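Local coordinates for importin subunit beta-1 (Saccharomyces cerevisiae, PDB 5OWU), which carries proteins into the nucleus together with importin alpha, which recognises the classical nuclear localization signal in the cargo, at residues D808-K819 and W850-L861. Numbering follows the deposited sequence.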
ATOM      1  N   ASP A 808     -25.352   4.971 -22.211  1.00 39.40           N
ATOM      2  CA  ASP A 808     -26.702   5.071 -21.656  1.00 38.16           C
ATOM      3  C   ASP A 808     -27.182   6.517 -21.625  1.00 38.08           C
ATOM      4  O   ASP A 808     -28.321   6.819 -22.007  1.00 38.22           O
ATOM      5  CB  ASP A 808     -26.740   4.478 -20.248  1.00 35.40           C
ATOM      6  CG  ASP A 808     -26.336   3.011 -20.211  1.00 45.63           C
ATOM      7  OD1 ASP A 808     -26.304   2.364 -21.280  1.00 43.86           O
ATOM      8  OD2 ASP A 808     -26.061   2.502 -19.102  1.00 44.05           O
ATOM      9  N   ILE A 809     -26.328   7.432 -21.162  1.00 40.15           N
ATOM     10  CA  ILE A 809     -26.717   8.836 -21.173  1.00 42.48           C
ATOM     11  C   ILE A 809     -27.032   9.270 -22.595  1.00 47.97           C
ATOM     12  O   ILE A 809     -28.051   9.931 -22.844  1.00 40.39           O
ATOM     13  CB  ILE A 809     -25.627   9.709 -20.527  1.00 38.06           C
ATOM     14  CG1 ILE A 809     -25.531   9.385 -19.032  1.00 36.02           C
ATOM     15  CG2 ILE A 809     -25.938  11.195 -20.732  1.00 41.35           C
ATOM     16  CD1 ILE A 809     -24.373  10.048 -18.311  1.00 28.42           C
ATOM     17  N   ALA A 810     -26.190   8.873 -23.562  1.00 45.09           N
ATOM     18  CA  ALA A 810     -26.503   9.185 -24.955  1.00 46.76           C
ATOM     19  C   ALA A 810     -27.893   8.679 -25.335  1.00 48.50           C
ATOM     20  O   ALA A 810     -28.669   9.394 -25.976  1.00 45.24           O
ATOM     21  CB  ALA A 810     -25.458   8.581 -25.886  1.00 49.61           C
ATOM     22  N   ALA A 811     -28.224   7.446 -24.948  1.00 45.49           N
ATOM     23  CA  ALA A 811     -29.507   6.867 -25.332  1.00 43.04           C
ATOM     24  C   ALA A 811     -30.672   7.599 -24.683  1.00 53.00           C
ATOM     25  O   ALA A 811     -31.786   7.586 -25.214  1.00 44.85           O
ATOM     26  CB  ALA A 811     -29.550   5.391 -24.946  1.00 48.01           C
ATOM     27  N   MET A 812     -30.449   8.217 -23.523  1.00 47.75           N
ATOM     28  CA  MET A 812     -31.543   8.890 -22.834  1.00 45.71           C
ATOM     29  C   MET A 812     -31.959  10.185 -23.520  1.00 52.83           C
ATOM     30  O   MET A 812     -33.085  10.649 -23.318  1.00 45.60           O
ATOM     31  CB  MET A 812     -31.149   9.187 -21.394  1.00 34.53           C
ATOM     32  CG  MET A 812     -31.125   7.967 -20.504  1.00 38.73           C
ATOM     33  SD  MET A 812     -30.563   8.369 -18.857  1.00 40.04           S
ATOM     34  CE  MET A 812     -31.770   9.599 -18.378  1.00 38.40           C
ATOM     35  N   PHE A 813     -31.072  10.809 -24.296  1.00 40.31           N
ATOM     36  CA  PHE A 813     -31.397  12.085 -24.933  1.00 42.12           C
ATOM     37  C   PHE A 813     -31.300  11.962 -26.450  1.00 60.65           C
ATOM     38  O   PHE A 813     -30.252  12.276 -27.039  1.00 53.20           O
ATOM     39  CB  PHE A 813     -30.465  13.190 -24.433  1.00 40.55           C
ATOM     40  CG  PHE A 813     -30.570  13.465 -22.950  1.00 43.59           C
ATOM     41  CD1 PHE A 813     -29.800  12.756 -22.042  1.00 35.26           C
ATOM     42  CD2 PHE A 813     -31.426  14.451 -22.468  1.00 45.34           C
ATOM     43  CE1 PHE A 813     -29.885  13.013 -20.685  1.00 41.26           C
ATOM     44  CE2 PHE A 813     -31.515  14.714 -21.107  1.00 35.32           C
ATOM     45  CZ  PHE A 813     -30.747  13.996 -20.217  1.00 35.13           C
ATOM     46  N   PRO A 814     -32.359  11.526 -27.138  1.00 63.16           N
ATOM     47  CA  PRO A 814     -32.334  11.536 -28.607  1.00 64.71           C
ATOM     48  C   PRO A 814     -32.645  12.892 -29.221  1.00 69.86           C
ATOM     49  O   PRO A 814     -32.596  13.016 -30.447  1.00 78.62           O
ATOM     50  CB  PRO A 814     -33.410  10.507 -28.967  1.00 70.70           C
ATOM     51  CG  PRO A 814     -34.406  10.632 -27.871  1.00 66.16           C
ATOM     52  CD  PRO A 814     -33.615  10.947 -26.616  1.00 63.76           C
ATOM     53  N   ASP A 815     -32.958  13.905 -28.411  1.00 69.65           N
ATOM     54  CA  ASP A 815     -33.275  15.229 -28.932  1.00 72.93           C
ATOM     55  C   ASP A 815     -32.048  15.998 -29.401  1.00 68.88           C
ATOM     56  O   ASP A 815     -32.206  17.090 -29.953  1.00 69.25           O
ATOM     57  CB  ASP A 815     -34.007  16.054 -27.864  1.00 77.27           C
ATOM     58  CG  ASP A 815     -33.236  16.142 -26.557  1.00 73.04           C
ATOM     59  OD1 ASP A 815     -32.449  15.220 -26.260  1.00 62.88           O
ATOM     60  OD2 ASP A 815     -33.423  17.140 -25.828  1.00 72.20           O
ATOM     61  N   GLY A 816     -30.841  15.479 -29.191  1.00 54.24           N
ATOM     62  CA  GLY A 816     -29.647  16.216 -29.552  1.00 47.91           C
ATOM     63  C   GLY A 816     -29.251  17.287 -28.561  1.00 50.41           C
ATOM     64  O   GLY A 816     -28.318  18.046 -28.835  1.00 46.89           O
ATOM     65  N   SER A 817     -29.926  17.363 -27.409  1.00 41.55           N
ATOM     66  CA  SER A 817     -29.656  18.405 -26.422  1.00 45.13           C
ATOM     67  C   SER A 817     -28.297  18.249 -25.744  1.00 39.04           C
ATOM     68  O   SER A 817     -27.826  19.199 -25.108  1.00 44.81           O
ATOM     69  CB  SER A 817     -30.754  18.418 -25.349  1.00 47.12           C
ATOM     70  OG  SER A 817     -31.056  17.112 -24.890  1.00 45.75           O
ATOM     71  N   ILE A 818     -27.672  17.074 -25.830  1.00 43.92           N
ATOM     72  CA  ILE A 818     -26.366  16.859 -25.223  1.00 44.62           C
ATOM     73  C   ILE A 818     -25.326  16.425 -26.258  1.00 43.65           C
ATOM     74  O   ILE A 818     -24.250  15.947 -25.900  1.00 36.87           O
ATOM     75  CB  ILE A 818     -26.461  15.848 -24.064  1.00 38.50           C
ATOM     76  CG1 ILE A 818     -26.870  14.459 -24.570  1.00 39.94           C
ATOM     77  CG2 ILE A 818     -27.457  16.346 -23.022  1.00 37.87           C
ATOM     78  CD1 ILE A 818     -26.721  13.365 -23.523  1.00 40.19           C
ATOM     79  N   LYS A 819     -25.621  16.602 -27.545  1.00 45.41           N
ATOM     80  CA  LYS A 819     -24.696  16.140 -28.577  1.00 47.89           C
ATOM     81  C   LYS A 819     -23.364  16.878 -28.530  1.00 43.67           C
ATOM     82  O   LYS A 819     -22.361  16.347 -29.005  1.00 39.23           O
ATOM     83  CB  LYS A 819     -25.332  16.289 -29.959  1.00 56.58           C
ATOM     84  CG  LYS A 819     -25.563  17.724 -30.403  1.00 59.45           C
ATOM     85  CD  LYS A 819     -26.212  17.760 -31.779  1.00 67.93           C
ATOM     86  CE  LYS A 819     -26.470  19.179 -32.250  1.00 69.42           C
ATOM     87  NZ  LYS A 819     -27.108  19.203 -33.594  1.00 79.65           N
ATOM     88  N   TRP A 850     -21.403  -0.485 -27.748  1.00 48.92           N
ATOM     89  CA  TRP A 850     -22.652   0.237 -27.519  1.00 49.97           C
ATOM     90  C   TRP A 850     -22.403   1.741 -27.424  1.00 45.78           C
ATOM     91  O   TRP A 850     -23.090   2.549 -28.069  1.00 53.27           O
ATOM     92  CB  TRP A 850     -23.320  -0.310 -26.253  1.00 49.91           C
ATOM     93  CG  TRP A 850     -24.338   0.586 -25.592  1.00 54.53           C
ATOM     94  CD1 TRP A 850     -24.202   1.229 -24.392  1.00 44.24           C
ATOM     95  CD2 TRP A 850     -25.647   0.916 -26.075  1.00 52.95           C
ATOM     96  NE1 TRP A 850     -25.340   1.947 -24.105  1.00 47.32           N
ATOM     97  CE2 TRP A 850     -26.243   1.772 -25.120  1.00 57.23           C
ATOM     98  CE3 TRP A 850     -26.374   0.578 -27.222  1.00 59.25           C
ATOM     99  CZ2 TRP A 850     -27.527   2.294 -25.281  1.00 48.29           C
ATOM    100  CZ3 TRP A 850     -27.649   1.097 -27.377  1.00 49.79           C
ATOM    101  CH2 TRP A 850     -28.211   1.946 -26.413  1.00 55.80           C
ATOM    102  N   ALA A 851     -21.387   2.132 -26.651  1.00 46.78           N
ATOM    103  CA  ALA A 851     -21.065   3.547 -26.492  1.00 52.15           C
ATOM    104  C   ALA A 851     -20.669   4.186 -27.817  1.00 48.13           C
ATOM    105  O   ALA A 851     -20.993   5.350 -28.072  1.00 45.42           O
ATOM    106  CB  ALA A 851     -19.938   3.714 -25.475  1.00 45.91           C
ATOM    107  N   ARG A 852     -19.946   3.447 -28.662  1.00 52.39           N
ATOM    108  CA  ARG A 852     -19.530   3.980 -29.957  1.00 49.92           C
ATOM    109  C   ARG A 852     -20.733   4.196 -30.865  1.00 43.97           C
ATOM    110  O   ARG A 852     -20.866   5.248 -31.503  1.00 45.47           O
ATOM    111  CB  ARG A 852     -18.522   3.027 -30.607  1.00 54.95           C
ATOM    112  CG  ARG A 852     -17.957   3.506 -31.934  1.00 55.21           C
ATOM    113  CD  ARG A 852     -17.334   4.881 -31.801  1.00 61.46           C
ATOM    114  NE  ARG A 852     -16.502   5.223 -32.948  1.00 78.30           N
ATOM    115  CZ  ARG A 852     -15.955   6.420 -33.138  1.00 82.15           C
ATOM    116  NH1 ARG A 852     -16.159   7.393 -32.260  1.00 72.08           N
ATOM    117  NH2 ARG A 852     -15.208   6.646 -34.208  1.00 83.02           N
ATOM    118  N   GLU A 853     -21.626   3.205 -30.930  1.00 54.08           N
ATOM    119  CA  GLU A 853     -22.867   3.372 -31.679  1.00 58.38           C
ATOM    120  C   GLU A 853     -23.600   4.633 -31.236  1.00 51.95           C
ATOM    121  O   GLU A 853     -23.949   5.490 -32.060  1.00 46.73           O
ATOM    122  CB  GLU A 853     -23.759   2.144 -31.492  1.00 61.43           C
ATOM    123  CG  GLU A 853     -23.137   0.840 -31.964  1.00 76.87           C
ATOM    124  CD  GLU A 853     -23.920  -0.374 -31.501  1.00 87.24           C
ATOM    125  OE1 GLU A 853     -25.105  -0.219 -31.140  1.00 90.26           O
ATOM    126  OE2 GLU A 853     -23.344  -1.483 -31.493  1.00 90.51           O
ATOM    127  N   GLN A 854     -23.823   4.774 -29.926  1.00 48.71           N
ATOM    128  CA  GLN A 854     -24.612   5.909 -29.452  1.00 54.65           C
ATOM    129  C   GLN A 854     -23.892   7.232 -29.687  1.00 50.85           C
ATOM    130  O   GLN A 854     -24.526   8.234 -30.031  1.00 50.30           O
ATOM    131  CB  GLN A 854     -24.953   5.726 -27.975  1.00 45.31           C
ATOM    132  CG  GLN A 854     -25.926   4.595 -27.721  1.00 44.22           C
ATOM    133  CD  GLN A 854     -27.228   4.783 -28.481  1.00 49.41           C
ATOM    134  OE1 GLN A 854     -27.793   5.878 -28.506  1.00 54.73           O
ATOM    135  NE2 GLN A 854     -27.693   3.723 -29.126  1.00 56.69           N
ATOM    136  N   GLN A 855     -22.572   7.258 -29.509  1.00 49.15           N
ATOM    137  CA  GLN A 855     -21.809   8.481 -29.740  1.00 55.55           C
ATOM    138  C   GLN A 855     -21.910   8.926 -31.197  1.00 55.06           C
ATOM    139  O   GLN A 855     -22.184  10.099 -31.487  1.00 51.71           O
ATOM    140  CB  GLN A 855     -20.349   8.254 -29.340  1.00 51.47           C
ATOM    141  CG  GLN A 855     -19.416   9.419 -29.649  1.00 58.76           C
ATOM    142  CD  GLN A 855     -18.608   9.212 -30.921  1.00 58.12           C
ATOM    143  OE1 GLN A 855     -18.201   8.095 -31.241  1.00 53.00           O
ATOM    144  NE2 GLN A 855     -18.370  10.293 -31.649  1.00 45.07           N
ATOM    145  N   LYS A 856     -21.687   7.996 -32.132  1.00 54.78           N
ATOM    146  CA  LYS A 856     -21.813   8.331 -33.548  1.00 59.95           C
ATOM    147  C   LYS A 856     -23.217   8.820 -33.875  1.00 61.76           C
ATOM    148  O   LYS A 856     -23.390   9.789 -34.630  1.00 53.18           O
ATOM    149  CB  LYS A 856     -21.458   7.122 -34.412  1.00 56.96           C
ATOM    150  CG  LYS A 856     -19.993   6.747 -34.373  1.00 59.18           C
ATOM    151  CD  LYS A 856     -19.717   5.523 -35.231  1.00 72.15           C
ATOM    152  CE  LYS A 856     -18.361   5.618 -35.912  1.00 78.47           C
ATOM    153  NZ  LYS A 856     -18.325   6.712 -36.925  1.00 78.17           N
ATOM    154  N   ARG A 857     -24.241   8.164 -33.318  1.00 60.28           N
ATOM    155  CA  ARG A 857     -25.601   8.647 -33.525  1.00 61.64           C
ATOM    156  C   ARG A 857     -25.768  10.061 -32.977  1.00 60.13           C
ATOM    157  O   ARG A 857     -26.480  10.881 -33.566  1.00 65.78           O
ATOM    158  CB  ARG A 857     -26.611   7.696 -32.882  1.00 63.65           C
ATOM    159  CG  ARG A 857     -28.020   8.262 -32.842  1.00 76.22           C
ATOM    160  CD  ARG A 857     -29.072   7.182 -32.643  1.00 83.62           C
ATOM    161  NE  ARG A 857     -29.574   6.662 -33.912  1.00 94.45           N
ATOM    162  CZ  ARG A 857     -30.363   7.341 -34.741  1.00100.30           C
ATOM    163  NH1 ARG A 857     -30.735   8.581 -34.449  1.00 97.98           N
ATOM    164  NH2 ARG A 857     -30.776   6.784 -35.872  1.00101.45           N
ATOM    165  N   GLN A 858     -25.110  10.367 -31.856  1.00 57.05           N
ATOM    166  CA  GLN A 858     -25.196  11.713 -31.296  1.00 62.32           C
ATOM    167  C   GLN A 858     -24.583  12.733 -32.242  1.00 58.10           C
ATOM    168  O   GLN A 858     -25.122  13.833 -32.417  1.00 67.10           O
ATOM    169  CB  GLN A 858     -24.509  11.772 -29.930  1.00 53.81           C
ATOM    170  CG  GLN A 858     -25.328  11.203 -28.785  1.00 47.75           C
ATOM    171  CD  GLN A 858     -26.544  12.048 -28.452  1.00 46.98           C
ATOM    172  OE1 GLN A 858     -26.486  13.279 -28.469  1.00 45.56           O
ATOM    173  NE2 GLN A 858     -27.654  11.390 -28.143  1.00 49.98           N
ATOM    174  N   LEU A 859     -23.453  12.390 -32.864  1.00 79.06           N
ATOM    175  CA  LEU A 859     -22.878  13.286 -33.861  1.00 74.38           C
ATOM    176  C   LEU A 859     -23.789  13.432 -35.071  1.00 73.72           C
ATOM    177  O   LEU A 859     -23.804  14.491 -35.710  1.00 78.98           O
ATOM    178  CB  LEU A 859     -21.500  12.787 -34.297  1.00 76.48           C
ATOM    179  CG  LEU A 859     -20.310  13.034 -33.367  1.00 70.04           C
ATOM    180  CD1 LEU A 859     -19.014  12.896 -34.162  1.00 70.71           C
ATOM    181  CD2 LEU A 859     -20.371  14.395 -32.693  1.00 68.75           C
ATOM    182  N   SER A 860     -24.557  12.393 -35.402  1.00 81.47           N
ATOM    183  CA  SER A 860     -25.488  12.510 -36.518  1.00 84.14           C
ATOM    184  C   SER A 860     -26.529  13.597 -36.275  1.00 83.53           C
ATOM    185  O   SER A 860     -26.947  14.275 -37.221  1.00 87.10           O
ATOM    186  CB  SER A 860     -26.176  11.172 -36.770  1.00 89.44           C
ATOM    187  OG  SER A 860     -27.345  11.351 -37.548  1.00 96.98           O
ATOM    188  N   LEU A 861     -26.956  13.781 -35.030  1.00 88.77           N
ATOM    189  CA  LEU A 861     -27.997  14.758 -34.716  1.00 86.15           C
ATOM    190  C   LEU A 861     -27.488  16.179 -34.933  1.00 84.82           C
ATOM    191  O   LEU A 861     -27.799  16.812 -35.943  1.00 92.64           O
ATOM    192  CB  LEU A 861     -28.483  14.588 -33.273  1.00 81.47           C
ATOM    193  CG  LEU A 861     -28.723  13.150 -32.803  1.00 76.32           C
ATOM    194  CD1 LEU A 861     -29.392  13.134 -31.435  1.00 77.26           C
ATOM    195  CD2 LEU A 861     -29.554  12.363 -33.810  1.00 75.64           C
TER
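Gln858 of helix 842-860 meets Ala810 and Phe813 at the C-terminal end of helix 796-812, where two successive HEAT repeats of the importin solenoid, HEAT 18 and HEAT 19, stack. Two side-chain hydrogen bonds cross the contact. Gln858 NE2 gives one to Phe813 O at 3.0 Å (N-H...O 158°), the acceptor lying in its amide plane; Ala810 O is 3.1 Å from the same NE2. Glutamine suits this buried place because its amide nitrogen reaches the main-chain carbonyl of Phe813 just past the helix end, and the bend at chi2 (-69°) turns the amide toward it. Trp850 NE1 donates the other bond, 3.0 Å to Asp808 OD1, with the carboxylate and ring planes 51° apart.

Apolar packing fills in between. Ala810 CB sits 3.6 Å from Gln854 CB, its small methyl consistent with the axes of 808-812 and 850-860 coming within 8.8 Å. Ala811 CB touches Trp850 CZ2, while Gln854 CG lies over one face of the indole. A leucine in place of Trp850 would probably leave Asp808 without its N-H mate and Ala811 less covered.

Gly816, at whose positive phi a beta carbon would collide with the carbonyl oxygen of Asp815, has its backbone N 3.6 Å from Leu861 CD1, and that same methyl lies 3.4 Å from Pro814 O.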